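Local atomic coordinates of major royal jelly protein 1 (PDB entry 5YYL), a protein that is the most abundant protein of honeybee royal jelly, binds sterol and probably serves as a nutrient in the food of developing larvae. Residues Tyr65-Asp70 with Thr79-Asn84; Ser140-Asn145 with Lys182-Ser187. All coordinates share one frame; numbering follows the deposited sequence.

Both contacts belong to a beta-propeller but act at different levels of it. Interaction 1 lies within one blade, is buried, and pairs the neighbouring strands 65-72 and 75-81 of a hairpin mainly through backbone hydrogen bonds and apolar side chains. Interaction 2 is only partly buried and joins two blades: a loop of the blade that opens with strand 124-129 meets the entry to strand 185-192, mostly through the arginine Arg-184. The two contacts meet where Arg-82 O probably accepts a hydrogen bond from Asn-144 N and where Leu-81 and Tyr-83 pack on Asn-145. At this shared border the glycan on Asn-144 also comes near Asn-84.

Interaction 1 of 2, residues Tyr65-Asp70 with Thr79-Asn84; sequences YPSDID and TMLRYN. With NAG (2-acetamido-2-deoxy-beta-D-glucopyranose), chain E.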
# COMPACT_ATOMS: atom_id res chain seq x y z
N TYR A 65 3.66 40.50 -21.83
CA TYR A 65 3.44 39.60 -22.96
C TYR A 65 4.41 38.43 -22.84
O TYR A 65 5.63 38.64 -22.66
CB TYR A 65 3.67 40.32 -24.29
CG TYR A 65 2.98 41.66 -24.41
CD1 TYR A 65 1.59 41.75 -24.51
CD2 TYR A 65 3.72 42.86 -24.41
CE1 TYR A 65 0.95 42.98 -24.62
CE2 TYR A 65 3.10 44.09 -24.52
CZ TYR A 65 1.71 44.15 -24.62
OH TYR A 65 1.10 45.38 -24.72
N PRO A 66 3.88 37.20 -22.92
CA PRO A 66 4.75 36.05 -22.71
C PRO A 66 5.50 35.67 -23.98
O PRO A 66 4.93 35.70 -25.06
CB PRO A 66 3.77 34.96 -22.28
CG PRO A 66 2.49 35.31 -22.96
CD PRO A 66 2.49 36.80 -23.20
N SER A 67 6.76 35.32 -23.83
CA SER A 67 7.62 34.95 -24.94
C SER A 67 7.77 33.43 -25.03
O SER A 67 7.61 32.86 -26.11
CB SER A 67 8.98 35.62 -24.78
OG SER A 67 9.84 35.27 -25.85
N ASP A 68 8.10 32.78 -23.92
CA ASP A 68 8.37 31.34 -23.89
C ASP A 68 7.83 30.69 -22.62
O ASP A 68 7.58 31.36 -21.63
CB ASP A 68 9.89 31.11 -24.01
CG ASP A 68 10.26 29.70 -24.54
OD1 ASP A 68 9.38 28.92 -24.92
OD2 ASP A 68 11.46 29.36 -24.59
N ILE A 69 7.61 29.38 -22.69
CA ILE A 69 7.28 28.55 -21.53
C ILE A 69 8.23 27.38 -21.51
O ILE A 69 8.81 27.03 -22.54
CB ILE A 69 5.83 28.02 -21.55
CG1 ILE A 69 5.54 27.18 -22.80
CG2 ILE A 69 4.85 29.19 -21.49
CD1 ILE A 69 4.17 26.52 -22.82
N ASP A 70 8.38 26.78 -20.34
CA ASP A 70 9.01 25.47 -20.23
C ASP A 70 8.55 24.82 -18.93
O ASP A 70 7.69 25.37 -18.23
CB ASP A 70 10.53 25.58 -20.36
CG ASP A 70 11.16 24.32 -20.99
OD1 ASP A 70 10.86 23.20 -20.48
OD2 ASP A 70 11.96 24.46 -21.97
N THR A 79 8.29 33.22 -19.55
CA THR A 79 9.18 34.37 -19.78
C THR A 79 8.39 35.52 -20.36
O THR A 79 7.52 35.31 -21.20
CB THR A 79 10.38 34.07 -20.69
OG1 THR A 79 9.95 33.97 -22.05
CG2 THR A 79 11.09 32.84 -20.27
N MET A 80 8.72 36.72 -19.91
CA MET A 80 8.00 37.91 -20.33
C MET A 80 8.92 38.84 -21.12
O MET A 80 10.09 39.09 -20.73
CB MET A 80 7.41 38.62 -19.12
CG MET A 80 6.06 39.26 -19.39
SD MET A 80 4.63 38.15 -19.52
CE MET A 80 5.05 36.89 -18.31
N LEU A 81 8.38 39.33 -22.25
CA LEU A 81 9.05 40.35 -23.05
C LEU A 81 9.16 41.60 -22.20
O LEU A 81 8.14 42.09 -21.70
CB LEU A 81 8.26 40.69 -24.32
CG LEU A 81 8.20 39.63 -25.43
CD1 LEU A 81 7.31 40.11 -26.56
CD2 LEU A 81 9.59 39.30 -25.91
N ARG A 82 10.38 42.10 -22.05
CA ARG A 82 10.64 43.23 -21.15
C ARG A 82 10.27 44.55 -21.79
O ARG A 82 11.10 45.24 -22.35
CB ARG A 82 12.11 43.25 -20.71
CG ARG A 82 12.42 44.32 -19.69
CD ARG A 82 11.94 43.96 -18.28
NE ARG A 82 12.92 43.07 -17.67
CZ ARG A 82 13.06 42.83 -16.37
NH1 ARG A 82 12.24 43.40 -15.47
NH2 ARG A 82 14.02 41.99 -15.96
N TYR A 83 9.00 44.88 -21.70
CA TYR A 83 8.53 46.22 -21.99
C TYR A 83 8.63 47.09 -20.72
O TYR A 83 9.14 46.64 -19.69
CB TYR A 83 7.12 46.20 -22.59
CG TYR A 83 7.08 45.84 -24.05
CD1 TYR A 83 6.61 46.74 -24.99
CD2 TYR A 83 7.53 44.59 -24.51
CE1 TYR A 83 6.56 46.42 -26.34
CE2 TYR A 83 7.49 44.27 -25.86
CZ TYR A 83 7.01 45.19 -26.77
OH TYR A 83 6.96 44.90 -28.11
N ASN A 84 8.21 48.35 -20.83
CA ASN A 84 8.01 49.23 -19.67
C ASN A 84 6.81 48.69 -18.88
O ASN A 84 5.71 48.52 -19.43
CB ASN A 84 7.79 50.69 -20.10
CG ASN A 84 6.73 50.85 -21.20
OD1 ASN A 84 6.95 50.45 -22.36
ND2 ASN A 84 5.58 51.44 -20.84
C1 NAG E . 9.36 51.77 -24.38
C2 NAG E . 10.50 52.80 -24.35
C3 NAG E . 10.13 53.97 -23.43
C4 NAG E . 8.78 54.61 -23.77
C5 NAG E . 7.74 53.49 -23.88
C6 NAG E . 6.36 53.90 -24.38
C7 NAG E . 12.97 52.54 -24.44
C8 NAG E . 14.18 51.92 -23.81
N2 NAG E . 11.78 52.26 -23.88
O3 NAG E . 11.14 54.98 -23.47
O4 NAG E . 8.52 55.55 -22.70
O5 NAG E . 8.19 52.48 -24.79
O6 NAG E . 6.47 54.61 -25.61
O7 NAG E . 13.10 53.26 -25.42
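A beta bulge breaks the register of this antiparallel hairpin, in which strands 65-72 and 75-81 are the first two of a four-stranded beta-propeller blade. Pro-66 faces Met-80, their CA atoms 4.4 Å apart, but Ser-67 and Asp-68 together face the single residue Thr-79. Two straight backbone bonds tie both bulge residues to Thr-79: Ser-67 N gives to Thr-79 O at 2.7 Å, and Thr-79 N to Asp-68 O at 2.9 Å. Thr-79 holds OG1 between its backbone N and carbonyl carbon (chi1 74°), which aims the hydroxyl at the bulge and lets it take a weak bond from Asp-68 N. The polar ends of Ser-67 and Asp-68 turn elsewhere, to Ser-125 O and Leu-127 N of the adjacent blade. Met-80, bent at chi2 and chi3, folds its sulfur back over the Tyr-65 carbonyl and beside the Pro-66 ring. Leu-81 N binds Tyr-65 O almost along the C=O axis, while its CD2 rests on Ser-67 CB. Beyond the paired strands the tyrosines form a T-shaped pair, planes at 81°: the edge of Tyr-65 points at the face of Tyr-83, with Tyr-65 CE2 poised 4.3 Å above the centre of the Tyr-83 ring.

Interaction 2 of 2, residues Ser140-Asn145 with Lys182-Ser187; sequences SGLVNN and KGRLSS. With NAG (2-acetamido-2-deoxy-beta-D-glucopyranose), chain E.
Arg-184 lies across the ends of two side chains of the 140-145 loop, meeting each at about a right angle. Its CG stands anti to the backbone N (chi1 -173°), so the side chain runs out nearly extended from the residue just before strand 185-192, until it bends at chi3 (80°). Ahead of the bend, the methylene groups carry the apolar half of the contact: Leu-142 drives CD2 onto them, 3.4 Å from Arg-184 CG and almost as near to CD. Beyond it, the planes of the guanidinium and the Asn-145 amide are nearly parallel, 18° apart, but only ND2 reaches over the guanidinium face, offset toward its rim. Asn-145 ND2 is 3.4 Å from Arg-184 NE; both atoms are donors, so they meet through face-on packing and do not bond. The directed bond goes instead to the backbone: Arg-184 NH1 gives to Asn-145 O at 3.0 Å, nearly along the C=O axis, although the oxygen is tilted out of the guanidinium plane. Asn-145 thus meets the arginine with both its carbonyl and its side chain. Positive phi values at Gly-141, Asn-144 and Asn-145 curl the loop, and at its start Ser-140 OG accepts from Leu-142 N at 3.2 Å in an ST turn. On the far side of the loop, Asn-144 ND2 carries the N-linked sugar, whose acetamide methyl C8 lies 3.8 Å from Val-143 CG1. The positive charge of Arg-184 is probably balanced by the salt bridge from NE to Glu-208 OE1, just past strand 201-207; an ion pair of NH2 with Asp-251 is long and weak. Leu-185 packs on Ile-205 of strand 201-207, and its carbonyl accepts from Ser-125 of strand 124-129, so the contact bridges two neighbouring propeller blades.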
# COMPACT_ATOMS: atom_id res chain seq x y z
N SER A 140 17.97 38.53 -24.62
CA SER A 140 18.22 39.31 -25.83
C SER A 140 18.94 40.62 -25.52
O SER A 140 19.79 41.08 -26.29
CB SER A 140 16.91 39.58 -26.57
OG SER A 140 16.00 40.30 -25.78
N GLY A 141 18.59 41.22 -24.38
CA GLY A 141 19.05 42.55 -24.02
C GLY A 141 18.13 43.65 -24.52
O GLY A 141 18.40 44.82 -24.28
N LEU A 142 17.03 43.28 -25.17
CA LEU A 142 16.15 44.27 -25.76
C LEU A 142 15.16 44.80 -24.73
O LEU A 142 14.78 44.09 -23.79
CB LEU A 142 15.40 43.69 -26.97
CG LEU A 142 16.16 43.69 -28.30
CD1 LEU A 142 17.64 43.33 -28.15
CD2 LEU A 142 15.47 42.73 -29.25
N VAL A 143 14.76 46.06 -24.92
CA VAL A 143 13.66 46.67 -24.20
C VAL A 143 12.62 47.07 -25.24
O VAL A 143 12.98 47.51 -26.33
CB VAL A 143 14.13 47.88 -23.37
CG1 VAL A 143 12.96 48.49 -22.63
CG2 VAL A 143 15.23 47.47 -22.41
N ASN A 144 11.34 46.88 -24.92
CA ASN A 144 10.24 47.05 -25.89
C ASN A 144 10.44 46.22 -27.17
O ASN A 144 9.93 46.57 -28.23
CB ASN A 144 10.05 48.53 -26.27
CG ASN A 144 9.92 49.46 -25.07
OD1 ASN A 144 10.17 49.07 -23.94
ND2 ASN A 144 9.55 50.70 -25.34
N ASN A 145 11.17 45.10 -27.04
CA ASN A 145 11.54 44.22 -28.16
C ASN A 145 12.35 44.88 -29.30
O ASN A 145 12.38 44.35 -30.42
CB ASN A 145 10.28 43.51 -28.71
CG ASN A 145 10.53 42.06 -29.15
OD1 ASN A 145 11.24 41.29 -28.50
ND2 ASN A 145 9.92 41.70 -30.27
N LYS A 182 21.44 45.45 -37.36
CA LYS A 182 20.21 45.05 -36.70
C LYS A 182 20.37 43.68 -36.03
O LYS A 182 21.17 42.86 -36.47
CB LYS A 182 19.05 45.02 -37.70
CG LYS A 182 18.72 46.38 -38.31
N GLY A 183 19.62 43.47 -34.95
CA GLY A 183 19.60 42.18 -34.26
C GLY A 183 18.42 41.98 -33.31
O GLY A 183 18.07 42.89 -32.53
N ARG A 184 17.82 40.79 -33.38
CA ARG A 184 16.84 40.34 -32.39
C ARG A 184 16.87 38.82 -32.21
O ARG A 184 16.24 38.09 -32.98
CB ARG A 184 15.43 40.81 -32.75
CG ARG A 184 14.41 40.50 -31.65
CD ARG A 184 13.23 41.44 -31.67
NE ARG A 184 12.24 41.10 -32.69
CZ ARG A 184 11.48 41.98 -33.35
NH1 ARG A 184 11.58 43.30 -33.13
NH2 ARG A 184 10.61 41.52 -34.25
N LEU A 185 17.55 38.38 -31.16
CA LEU A 185 17.72 36.96 -30.86
C LEU A 185 16.41 36.36 -30.31
O LEU A 185 16.03 36.61 -29.16
CB LEU A 185 18.89 36.79 -29.88
CG LEU A 185 20.22 37.47 -30.30
CD1 LEU A 185 21.40 37.00 -29.48
CD2 LEU A 185 20.52 37.25 -31.77
N SER A 186 15.71 35.60 -31.15
CA SER A 186 14.30 35.23 -30.94
C SER A 186 13.98 33.72 -30.88
O SER A 186 12.81 33.35 -30.94
CB SER A 186 13.54 35.79 -32.13
OG SER A 186 13.92 35.10 -33.36
N SER A 187 15.00 32.87 -30.86
CA SER A 187 14.81 31.41 -30.95
C SER A 187 16.05 30.68 -30.44
O SER A 187 17.16 31.18 -30.56
CB SER A 187 14.49 30.99 -32.40
OG SER A 187 13.52 29.95 -32.43
C1 NAG E . 9.36 51.77 -24.38
C2 NAG E . 10.50 52.80 -24.35
C3 NAG E . 10.13 53.97 -23.43
C4 NAG E . 8.78 54.61 -23.77
C5 NAG E . 7.74 53.49 -23.88
C6 NAG E . 6.36 53.90 -24.38
C7 NAG E . 12.97 52.54 -24.44
C8 NAG E . 14.18 51.92 -23.81
N2 NAG E . 11.78 52.26 -23.88
O3 NAG E . 11.14 54.98 -23.47
O4 NAG E . 8.52 55.55 -22.70
O5 NAG E . 8.19 52.48 -24.79
O6 NAG E . 6.47 54.61 -25.61
O7 NAG E . 13.10 53.26 -25.42